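Local coordinates for protein TodX (Pseudomonas putida, PDB 3BS0) that probably carries toluene and other aromatic hydrocarbons across the outer membrane, as a beta-barrel channel of the FadL family, at residues Trp293-Asp298 and Ala336-Ala341; Asp56-Asp61 and Arg417-Gln422. One frame throughout, in Å; residues are numbered along the deposited sequence.

Interaction 1: residues Trp293-Asp298 and Ala336-Ala341; sequences WVVAAD and ASIGTA
The carbonyl oxygen of A341 is gripped from the side of W293 and V294. It accepts a hydrogen bond from V294 N at 2.9 Å, nearly straight (165° at the hydrogen), and a weaker C-H...O contact comes from W293 CA at 3.3 Å. From this end the strands run antiparallel, axes 170° apart, through the hydrogen-bonded pairs V294-A341, A296-G339 and D298-S337, each closed by two N-H...O bonds. V295-T340 and A297-I338 are the non-hydrogen-bonded pairs between them.

The indole of W293 reaches toward the facing strand. With CG anti to the backbone N (chi1 -168°), the side chain sets out beside the carbonyl carbon, and T340 CG2 meets the ring at its edge, near the ring plane, 3.4 Å from NE1. V295 CG2 rests 3.8 Å above one face, toward the rim, and also touches T340 OG1 at 3.5 Å, so the three side chains form one cluster. An alanine in place of W293 would probably leave T340 CG2 without the indole edge and V295 CG2 without the ring face it lies over, opening a gap at this end of the strand pair. Further along, V295 CG1 meets I338 CG1 at 4.3 Å.

The other face bears V294, A296, D298, S337 and A341. There D298 OD2 bonds to S21 and S337 OG to the carbonyl of G17, consistent with the N-terminal segment plugging the barrel interior, as in FadL. Strand 293-302 is bonded on its second edge to strand 280-288 through V295 and A297, while strand 333-343 passes the ladder on to strand 348-356 through I338 and T340.

Interaction 2: residues Asp56-Asp61 and Arg417-Gln422; sequences DIKVHD and RQSHSQ
R417 reaches across to H60, and its side chain can be followed over the imidazole. Beyond CB, CG touches H60 CB at 3.6 Å; it sits between the backbone N and the carbonyl carbon (chi1 60°), the branch from which the extended chain sets out over its neighbour. NE then passes the same H60 CB, CZ comes near H60 CG, NH1 approaches H60 CD2 at 3.5 Å, and NH2 lies over the ring, near its rim. The guanidinium is thus laid flat on the histidine in an offset stack, centres 4.1 Å apart and planes at 12°. Both residues also touch a crystal neighbour, so the lattice may contribute to this pose.

In the backbone of the same pair, H60 N donates to R417 O at 2.8 Å, and the antiparallel ladder continues through K58-S419 and D56-S421. At the far end D56 O takes two donors, S421 N at 3.0 Å and, weakly, H420 ND1 at 3.5 Å, the oxygen lying at the imidazole edge, in its plane. I57 CD1 lies over one face of that ring, toward the rim. Beside it, the extended chain of Q418 crosses V59, its CG 3.5 Å from V59 CG2, with I57 CG2 close by.

The two faces therefore differ in chemistry. One joins aliphatic I57 and V59 to H420 and Q418; the other carries D56, K58, H60, R417, S419 and S421, where K58 pairs with E66 and D56 with R401 and S70. On that polar face the flat-lying cation of R417 would probably favour a neutral H60, although E66, which touches the histidine, could offset the effect.

Both interactions are antiparallel pairings in the wall of the same barrel, with centres 31 Å apart and nearest atoms about 15 Å apart, so they do not touch. Along the chain interaction 1 lies within the loop closed by interaction 2: 293-298 and 336-341 lie on neighbouring barrel strands, whereas 56-61 and 417-422, separated by 355 residues, belong to the first and last long strands. Interaction 1 illustrates ordinary propagation of an up-and-down meander, and interaction 2 the seam that closes it into a cylinder. Together they show how one pattern of backbone bonding serves both local growth and closure of the wall, consistent with the 14-stranded barrel of the FadL family.

Interaction 1: residues Trp293-Asp298 and Ala336-Ala341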
loop_
_atom_site.group_PDB
_atom_site.type_symbol
_atom_site.label_atom_id
_atom_site.label_comp_id
_atom_site.label_asym_id
_atom_site.label_seq_id
_atom_site.Cartn_x
_atom_site.Cartn_y
_atom_site.Cartn_z
ATOM N N TRP A 293 5.558 -19.515 24.019
ATOM C CA TRP A 293 5.443 -18.074 23.895
ATOM C C TRP A 293 6.697 -17.497 23.240
ATOM O O TRP A 293 7.817 -17.780 23.674
ATOM C CB TRP A 293 5.246 -17.467 25.282
ATOM C CG TRP A 293 4.836 -16.044 25.253
ATOM C CD1 TRP A 293 3.870 -15.492 24.469
ATOM C CD2 TRP A 293 5.347 -14.984 26.068
ATOM N NE1 TRP A 293 3.743 -14.153 24.742
ATOM C CE2 TRP A 293 4.636 -13.813 25.723
ATOM C CE3 TRP A 293 6.332 -14.910 27.060
ATOM C CZ2 TRP A 293 4.881 -12.576 26.331
ATOM C CZ3 TRP A 293 6.575 -13.676 27.667
ATOM C CH2 TRP A 293 5.848 -12.527 27.298
ATOM N N VAL A 294 6.509 -16.697 22.192
ATOM C CA VAL A 294 7.633 -16.082 21.487
ATOM C C VAL A 294 7.353 -14.598 21.320
ATOM O O VAL A 294 6.200 -14.198 21.129
ATOM C CB VAL A 294 7.841 -16.685 20.066
ATOM C CG1 VAL A 294 9.136 -16.157 19.466
ATOM C CG2 VAL A 294 7.844 -18.207 20.123
ATOM N N VAL A 295 8.402 -13.785 21.382
ATOM C CA VAL A 295 8.250 -12.341 21.225
ATOM C C VAL A 295 9.224 -11.785 20.186
ATOM O O VAL A 295 10.384 -12.178 20.135
ATOM C CB VAL A 295 8.452 -11.617 22.575
ATOM C CG1 VAL A 295 8.331 -10.101 22.396
ATOM C CG2 VAL A 295 7.417 -12.105 23.568
ATOM N N ALA A 296 8.733 -10.873 19.354
ATOM C CA ALA A 296 9.554 -10.275 18.312
ATOM C C ALA A 296 9.511 -8.745 18.324
ATOM O O ALA A 296 8.466 -8.145 18.599
ATOM C CB ALA A 296 9.113 -10.796 16.938
ATOM N N ALA A 297 10.660 -8.140 18.011
ATOM C CA ALA A 297 10.835 -6.686 17.944
ATOM C C ALA A 297 11.599 -6.356 16.664
ATOM O O ALA A 297 12.603 -6.995 16.348
ATOM C CB ALA A 297 11.609 -6.188 19.147
ATOM N N ASP A 298 11.127 -5.347 15.937
ATOM C CA ASP A 298 11.743 -4.972 14.673
ATOM C C ASP A 298 11.817 -3.454 14.523
ATOM O O ASP A 298 10.986 -2.727 15.067
ATOM C CB ASP A 298 10.908 -5.550 13.525
ATOM C CG ASP A 298 11.755 -6.080 12.378
ATOM O OD1 ASP A 298 11.226 -6.189 11.248
ATOM O OD2 ASP A 298 12.940 -6.404 12.607
ATOM N N ALA A 336 8.896 1.054 14.301
ATOM C CA ALA A 336 9.267 0.219 15.442
ATOM C C ALA A 336 8.116 -0.745 15.727
ATOM O O ALA A 336 7.008 -0.316 16.055
ATOM C CB ALA A 336 9.546 1.087 16.662
ATOM N N SER A 337 8.388 -2.042 15.614
ATOM C CA SER A 337 7.367 -3.062 15.816
ATOM C C SER A 337 7.715 -4.158 16.827
ATOM O O SER A 337 8.866 -4.559 16.961
ATOM C CB SER A 337 7.045 -3.704 14.466
ATOM O OG SER A 337 6.257 -4.869 14.619
ATOM N N ILE A 338 6.698 -4.629 17.537
ATOM C CA ILE A 338 6.853 -5.699 18.513
ATOM C C ILE A 338 5.682 -6.674 18.350
ATOM O O ILE A 338 4.537 -6.256 18.125
ATOM C CB ILE A 338 6.864 -5.166 19.969
ATOM C CG1 ILE A 338 6.925 -6.351 20.942
ATOM C CG2 ILE A 338 5.630 -4.300 20.228
ATOM C CD1 ILE A 338 6.785 -5.981 22.404
ATOM N N GLY A 339 5.969 -7.971 18.465
ATOM C CA GLY A 339 4.921 -8.965 18.307
ATOM C C GLY A 339 4.983 -10.179 19.214
ATOM O O GLY A 339 6.057 -10.661 19.579
ATOM N N THR A 340 3.807 -10.686 19.558
ATOM C CA THR A 340 3.696 -11.842 20.432
ATOM C C THR A 340 2.908 -13.009 19.829
ATOM O O THR A 340 1.893 -12.815 19.137
ATOM C CB THR A 340 3.062 -11.431 21.786
ATOM O OG1 THR A 340 4.100 -11.248 22.751
ATOM C CG2 THR A 340 2.071 -12.489 22.286
ATOM N N ALA A 341 3.401 -14.217 20.109
ATOM C CA ALA A 341 2.801 -15.468 19.657
ATOM C C ALA A 341 2.741 -16.393 20.874
ATOM O O ALA A 341 3.695 -16.470 21.647
ATOM C CB ALA A 341 3.652 -16.087 18.565
#

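Interaction 2: residues Asp56-Asp61 and Arg417-Gln422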
loop_
_atom_site.group_PDB
_atom_site.type_symbol
_atom_site.label_atom_id
_atom_site.label_comp_id
_atom_site.label_asym_id
_atom_site.label_seq_id
_atom_site.Cartn_x
_atom_site.Cartn_y
_atom_site.Cartn_z
ATOM N N ASP A 56 -11.949 4.066 6.962
ATOM C CA ASP A 56 -12.940 5.034 7.380
ATOM C C ASP A 56 -12.362 6.444 7.381
ATOM O O ASP A 56 -11.359 6.740 8.042
ATOM C CB ASP A 56 -13.525 4.694 8.746
ATOM C CG ASP A 56 -14.944 5.213 8.897
ATOM O OD1 ASP A 56 -15.764 4.929 7.994
ATOM O OD2 ASP A 56 -15.247 5.895 9.900
ATOM N N ILE A 57 -13.015 7.308 6.617
ATOM C CA ILE A 57 -12.586 8.683 6.484
ATOM C C ILE A 57 -13.752 9.642 6.505
ATOM O O ILE A 57 -14.792 9.394 5.907
ATOM C CB ILE A 57 -11.828 8.891 5.161
ATOM C CG1 ILE A 57 -10.664 7.908 5.069
ATOM C CG2 ILE A 57 -11.316 10.311 5.067
ATOM C CD1 ILE A 57 -9.827 8.085 3.807
ATOM N N LYS A 58 -13.572 10.737 7.222
ATOM C CA LYS A 58 -14.574 11.785 7.291
ATOM C C LYS A 58 -13.807 13.093 7.057
ATOM O O LYS A 58 -12.752 13.339 7.670
ATOM C CB LYS A 58 -15.251 11.825 8.666
ATOM C CG LYS A 58 -16.754 11.684 8.637
ATOM C CD LYS A 58 -17.145 10.211 8.695
ATOM C CE LYS A 58 -18.659 10.010 8.883
ATOM N NZ LYS A 58 -19.175 10.602 10.161
ATOM N N VAL A 59 -14.328 13.900 6.141
ATOM C CA VAL A 59 -13.741 15.182 5.812
ATOM C C VAL A 59 -14.849 16.183 6.086
ATOM O O VAL A 59 -16.012 15.947 5.741
ATOM C CB VAL A 59 -13.311 15.235 4.323
ATOM C CG1 VAL A 59 -12.764 16.613 3.967
ATOM C CG2 VAL A 59 -12.231 14.200 4.061
ATOM N N HIS A 60 -14.498 17.286 6.733
ATOM C CA HIS A 60 -15.485 18.299 7.049
ATOM C C HIS A 60 -15.231 19.645 6.418
ATOM O O HIS A 60 -14.095 20.049 6.163
ATOM C CB HIS A 60 -15.610 18.472 8.560
ATOM C CG HIS A 60 -16.359 17.372 9.229
ATOM N ND1 HIS A 60 -17.733 17.278 9.189
ATOM C CD2 HIS A 60 -15.927 16.297 9.929
ATOM C CE1 HIS A 60 -18.119 16.193 9.836
ATOM N NE2 HIS A 60 -17.041 15.581 10.295
ATOM N N ASP A 61 -16.340 20.342 6.227
ATOM C CA ASP A 61 -16.389 21.656 5.623
ATOM C C ASP A 61 -16.284 22.767 6.662
ATOM O O ASP A 61 -16.279 22.520 7.872
ATOM C CB ASP A 61 -17.720 21.788 4.885
ATOM C CG ASP A 61 -17.554 22.346 3.512
ATOM O OD1 ASP A 61 -16.410 22.306 3.013
ATOM O OD2 ASP A 61 -18.557 22.809 2.929
ATOM N N ARG A 417 -10.947 19.600 7.415
ATOM C CA ARG A 417 -10.461 18.812 8.531
ATOM C C ARG A 417 -10.815 17.378 8.208
ATOM O O ARG A 417 -11.881 17.102 7.681
ATOM C CB ARG A 417 -11.020 19.288 9.887
ATOM C CG ARG A 417 -12.500 19.263 10.082
ATOM C CD ARG A 417 -12.850 20.037 11.367
ATOM N NE ARG A 417 -14.295 20.086 11.590
ATOM C CZ ARG A 417 -15.004 19.114 12.151
ATOM N NH1 ARG A 417 -14.413 18.008 12.570
ATOM N NH2 ARG A 417 -16.315 19.238 12.252
ATOM N N GLN A 418 -9.883 16.476 8.487
ATOM C CA GLN A 418 -10.060 15.075 8.169
ATOM C C GLN A 418 -9.788 14.172 9.353
ATOM O O GLN A 418 -8.955 14.479 10.209
ATOM C CB GLN A 418 -9.124 14.697 7.025
ATOM C CG GLN A 418 -9.528 13.468 6.218
ATOM C CD GLN A 418 -8.604 13.237 5.020
ATOM O OE1 GLN A 418 -7.477 12.748 5.164
ATOM N NE2 GLN A 418 -9.072 13.614 3.837
ATOM N N SER A 419 -10.513 13.057 9.393
ATOM C CA SER A 419 -10.364 12.055 10.445
ATOM C C SER A 419 -10.249 10.737 9.696
ATOM O O SER A 419 -11.103 10.401 8.873
ATOM C CB SER A 419 -11.581 12.072 11.376
ATOM O OG SER A 419 -12.792 12.121 10.642
ATOM N N HIS A 420 -9.201 9.981 9.989
ATOM C CA HIS A 420 -8.962 8.750 9.247
ATOM C C HIS A 420 -8.405 7.557 10.031
ATOM O O HIS A 420 -7.349 7.649 10.664
ATOM C CB HIS A 420 -8.046 9.135 8.062
ATOM C CG HIS A 420 -7.375 7.989 7.394
ATOM N ND1 HIS A 420 -8.017 6.803 7.120
ATOM C CD2 HIS A 420 -6.119 7.858 6.913
ATOM C CE1 HIS A 420 -7.184 5.986 6.501
ATOM N NE2 HIS A 420 -6.025 6.604 6.361
ATOM N N SER A 421 -9.126 6.440 9.976
ATOM C CA SER A 421 -8.708 5.208 10.653
ATOM C C SER A 421 -8.785 4.065 9.647
ATOM O O SER A 421 -9.356 4.225 8.566
ATOM C CB SER A 421 -9.610 4.905 11.863
ATOM O OG SER A 421 -10.846 4.326 11.483
ATOM N N GLN A 422 -8.229 2.912 9.996
ATOM C CA GLN A 422 -8.241 1.792 9.063
ATOM C C GLN A 422 -8.035 0.420 9.690
ATOM O O GLN A 422 -7.116 0.239 10.470
ATOM C CB GLN A 422 -7.160 2.018 8.019
ATOM C CG GLN A 422 -7.207 1.074 6.863
ATOM C CD GLN A 422 -5.865 0.954 6.169
ATOM O OE1 GLN A 422 -4.947 0.277 6.663
ATOM N NE2 GLN A 422 -5.733 1.620 5.024
#